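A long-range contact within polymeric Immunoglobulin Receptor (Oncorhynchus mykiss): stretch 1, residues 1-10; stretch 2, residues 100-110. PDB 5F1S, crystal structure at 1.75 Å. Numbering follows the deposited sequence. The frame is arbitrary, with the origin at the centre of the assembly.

Stretch 1 (1-10) RVTTVGDLAV
Stretch 2 (100-110) ADVTASLHINV

How does the beginning of stretch 2 receive the chain's first residues? A100 and D101 lie in a turn-like conformation (phi/psi -66/-23 and -78/-17), and A100 reaches stretch 1 through water: its O accepts a 2.6 Å hydrogen bond from water 2, which in turn accepts one of 3.0 Å from V2 N. D101 O accepts directly from R1 N at 2.8 Å, with the two CA atoms 4.6 Å apart. Water 1 adds a second link, accepting from R1 N (2.8 Å) and donating to D101 OD1 (2.9 Å). The R1 side chain, t at chi1 to chi3, starts away from stretch 2. V102 (-129/20, chi1 m) also points away, yet its CA is met at 3.5 Å by V2 CG2, because V2, extended at -131/133 with chi1 t, points toward stretch 2.

Why do the stretches stay close between T103 and S105 without a direct hydrogen bond? Here stretch 2 enters its strand, and side chains alternate: T103 and S105 (both p) point away, A104 toward stretch 1. A104 CB lies 3.4 Å from V2 O, 3.9 Å from T3 CA and 4.1 Å from V2 CG1. T4, chi1 t and pointing toward stretch 2, brings CG2 to 3.8 Å from S105 O. Water 3 then spans the gap, donating to S105 O at 2.6 Å and to V5 O at 2.8 Å.

What fills the space where stretch 1 loops past L106? L106 (-158/159, chi1 85°, chi2 t) is buried and points toward stretch 1. Its CD1 packs 3.7 Å from V5 CG2 and 4.2 Å from L8 CG, while its CB lies 3.7 Å from V5 O. Between these partners, G6 (-80/175) continues the loop, its O 4.0 Å from L106 CD1.

How does H107 begin the regular pairing? D7 (-58/144, chi1 m) starts sideways, but its carboxylate comes nearer to stretch 2, so that OD1 accepts from H107 N at 3.0 Å, a side-chain bond just ahead of the backbone ladder. H107 O then accepts from L8 N at 2.9 Å and nearly straight, 170° at the hydrogen. The H107 ring (chi1 t, chi2 -94°) leads away, but ND1 lies 2.8 Å from water 4, which donates to L8 O, also at 2.8 Å.

What fixes the register from I108 to V110? The strands run parallel, 20° between their directions, pairing L8 with I108, A9 with N109 and V10 with V110 at CA-CA distances of 4.9, 4.7 and 5.0 Å. T103 to S105, H107 to V110 and L8 to V10 are all extended, phi -98° to -157° and psi 114° to 163°. N109 carries both bonds: its N donates to L8 O and its O accepts from V10 N, each 2.9 Å. V110 CA approaches V10 O at 3.2 Å. I108 (m, t), V110 (t), L8 (m, t) and V10 (p) share one face, where V10 CG1 packs 4.2 Å from I108 CG2 and 4.0 Å from V110 CG2; A9 and N109 (t) occupy the other.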

# COMPACT_ATOMS: atom_id res chain seq x y z
N ARG A 1 22.50 -16.80 6.28
CA ARG A 1 21.97 -15.49 5.75
C ARG A 1 20.47 -15.59 5.46
O ARG A 1 20.04 -16.49 4.73
CB ARG A 1 22.69 -15.12 4.47
CG ARG A 1 22.38 -13.72 3.97
CD ARG A 1 23.25 -13.37 2.76
NE ARG A 1 22.96 -12.03 2.23
CZ ARG A 1 23.39 -10.89 2.77
NH1 ARG A 1 24.13 -10.90 3.87
NH2 ARG A 1 23.06 -9.74 2.20
N VAL A 2 19.70 -14.71 6.06
CA VAL A 2 18.27 -14.55 5.80
C VAL A 2 18.03 -13.07 5.58
O VAL A 2 18.58 -12.26 6.32
CB VAL A 2 17.41 -15.06 6.96
CG1 VAL A 2 15.92 -14.72 6.72
CG2 VAL A 2 17.67 -16.56 7.17
N THR A 3 17.29 -12.72 4.54
CA THR A 3 17.09 -11.32 4.20
C THR A 3 15.64 -11.11 3.79
O THR A 3 14.96 -12.01 3.30
CB THR A 3 17.99 -10.84 3.07
OG1 THR A 3 17.73 -11.59 1.89
CG2 THR A 3 19.45 -11.09 3.39
N THR A 4 15.21 -9.86 3.89
CA THR A 4 13.86 -9.53 3.50
C THR A 4 13.85 -8.09 3.00
O THR A 4 14.90 -7.47 2.81
CB THR A 4 12.88 -9.78 4.65
OG1 THR A 4 11.55 -9.64 4.20
CG2 THR A 4 13.07 -8.79 5.81
N VAL A 5 12.66 -7.60 2.72
CA VAL A 5 12.49 -6.28 2.13
C VAL A 5 12.66 -5.19 3.18
O VAL A 5 12.66 -5.46 4.38
CB VAL A 5 11.12 -6.15 1.46
CG1 VAL A 5 10.98 -7.17 0.31
CG2 VAL A 5 10.00 -6.39 2.48
N GLY A 6 12.69 -3.93 2.72
CA GLY A 6 12.83 -2.83 3.65
C GLY A 6 11.51 -2.47 4.30
O GLY A 6 10.47 -3.01 3.98
N ASP A 7 11.58 -1.53 5.24
CA ASP A 7 10.40 -1.22 6.04
C ASP A 7 9.25 -0.80 5.12
O ASP A 7 9.46 -0.18 4.08
CB ASP A 7 10.71 -0.11 7.04
CG ASP A 7 11.77 -0.51 8.03
OD1 ASP A 7 11.98 -1.73 8.26
OD2 ASP A 7 12.37 0.40 8.64
N LEU A 8 8.04 -1.18 5.50
CA LEU A 8 6.86 -1.05 4.65
C LEU A 8 5.89 -0.11 5.32
O LEU A 8 5.77 -0.11 6.55
CB LEU A 8 6.09 -2.39 4.45
CG LEU A 8 6.75 -3.62 3.86
CD1 LEU A 8 5.82 -4.81 3.91
CD2 LEU A 8 7.13 -3.33 2.42
N ALA A 9 5.13 0.61 4.49
CA ALA A 9 3.96 1.35 4.93
C ALA A 9 2.78 0.91 4.08
O ALA A 9 2.87 0.82 2.86
CB ALA A 9 4.18 2.87 4.82
N VAL A 10 1.68 0.58 4.73
CA VAL A 10 0.55 0.04 4.01
C VAL A 10 -0.72 0.65 4.60
O VAL A 10 -0.83 0.78 5.82
CB VAL A 10 0.54 -1.49 4.13
CG1 VAL A 10 0.46 -1.91 5.58
CG2 VAL A 10 -0.61 -2.07 3.38
N ALA A 100 21.83 -14.02 14.16
CA ALA A 100 21.84 -13.07 13.06
C ALA A 100 21.92 -13.74 11.69
O ALA A 100 21.53 -13.12 10.70
CB ALA A 100 23.01 -12.08 13.18
N ASP A 101 22.43 -14.96 11.61
CA ASP A 101 22.52 -15.64 10.33
C ASP A 101 21.18 -16.21 9.87
O ASP A 101 21.08 -16.60 8.71
CB ASP A 101 23.52 -16.82 10.38
CG ASP A 101 24.99 -16.37 10.44
OD1 ASP A 101 25.32 -15.28 9.93
OD2 ASP A 101 25.82 -17.15 10.98
N VAL A 102 20.19 -16.35 10.75
CA VAL A 102 18.97 -17.10 10.40
C VAL A 102 17.72 -16.29 10.71
O VAL A 102 16.62 -16.85 10.83
CB VAL A 102 18.93 -18.46 11.13
CG1 VAL A 102 19.96 -19.37 10.51
CG2 VAL A 102 19.16 -18.33 12.61
N THR A 103 17.87 -14.97 10.84
CA THR A 103 16.70 -14.12 11.08
C THR A 103 16.90 -12.79 10.33
O THR A 103 18.02 -12.42 9.94
CB THR A 103 16.46 -13.80 12.58
OG1 THR A 103 17.58 -13.05 13.09
CG2 THR A 103 16.23 -15.07 13.47
N ALA A 104 15.80 -12.07 10.11
CA ALA A 104 15.88 -10.75 9.49
C ALA A 104 14.63 -10.00 9.92
O ALA A 104 13.57 -10.61 10.05
CB ALA A 104 16.01 -10.83 7.96
N SER A 105 14.76 -8.69 10.21
CA SER A 105 13.61 -7.95 10.68
C SER A 105 13.12 -6.96 9.62
O SER A 105 13.85 -6.54 8.72
CB SER A 105 13.91 -7.14 11.94
OG SER A 105 15.03 -6.32 11.68
N LEU A 106 11.89 -6.51 9.82
CA LEU A 106 11.43 -5.32 9.10
C LEU A 106 10.28 -4.74 9.88
O LEU A 106 9.64 -5.42 10.69
CB LEU A 106 11.01 -5.60 7.66
CG LEU A 106 9.57 -6.08 7.51
CD1 LEU A 106 9.21 -6.18 6.09
CD2 LEU A 106 9.47 -7.41 8.20
N HIS A 107 10.03 -3.47 9.63
CA HIS A 107 8.98 -2.76 10.33
C HIS A 107 7.82 -2.59 9.36
O HIS A 107 8.04 -2.27 8.20
CB HIS A 107 9.44 -1.38 10.85
CG HIS A 107 8.40 -0.69 11.67
ND1 HIS A 107 7.51 0.23 11.14
CD2 HIS A 107 8.07 -0.81 12.98
CE1 HIS A 107 6.69 0.65 12.10
NE2 HIS A 107 7.01 0.03 13.22
N ILE A 108 6.61 -2.79 9.85
CA ILE A 108 5.39 -2.59 9.07
C ILE A 108 4.59 -1.48 9.76
O ILE A 108 4.26 -1.59 10.94
CB ILE A 108 4.54 -3.87 8.97
CG1 ILE A 108 5.34 -4.99 8.35
CG2 ILE A 108 3.28 -3.60 8.18
CD1 ILE A 108 4.58 -6.41 8.30
N ASN A 109 4.31 -0.41 9.03
CA ASN A 109 3.53 0.72 9.56
C ASN A 109 2.20 0.71 8.84
O ASN A 109 2.16 0.91 7.62
CB ASN A 109 4.29 2.03 9.32
CG ASN A 109 3.59 3.21 9.98
OD1 ASN A 109 2.88 3.05 10.98
ND2 ASN A 109 3.78 4.40 9.41
N VAL A 110 1.13 0.45 9.57
CA VAL A 110 -0.20 0.36 8.98
C VAL A 110 -0.88 1.71 9.22
O VAL A 110 -1.09 2.11 10.36
CB VAL A 110 -1.02 -0.77 9.59
CG1 VAL A 110 -2.36 -0.89 8.85
CG2 VAL A 110 -0.29 -2.07 9.47
O HOH W 1 24.93 -15.58 7.03
O HOH W 2 20.67 -13.00 8.30
O HOH W 3 14.18 -4.92 6.65
O HOH W 4 7.56 0.89 8.41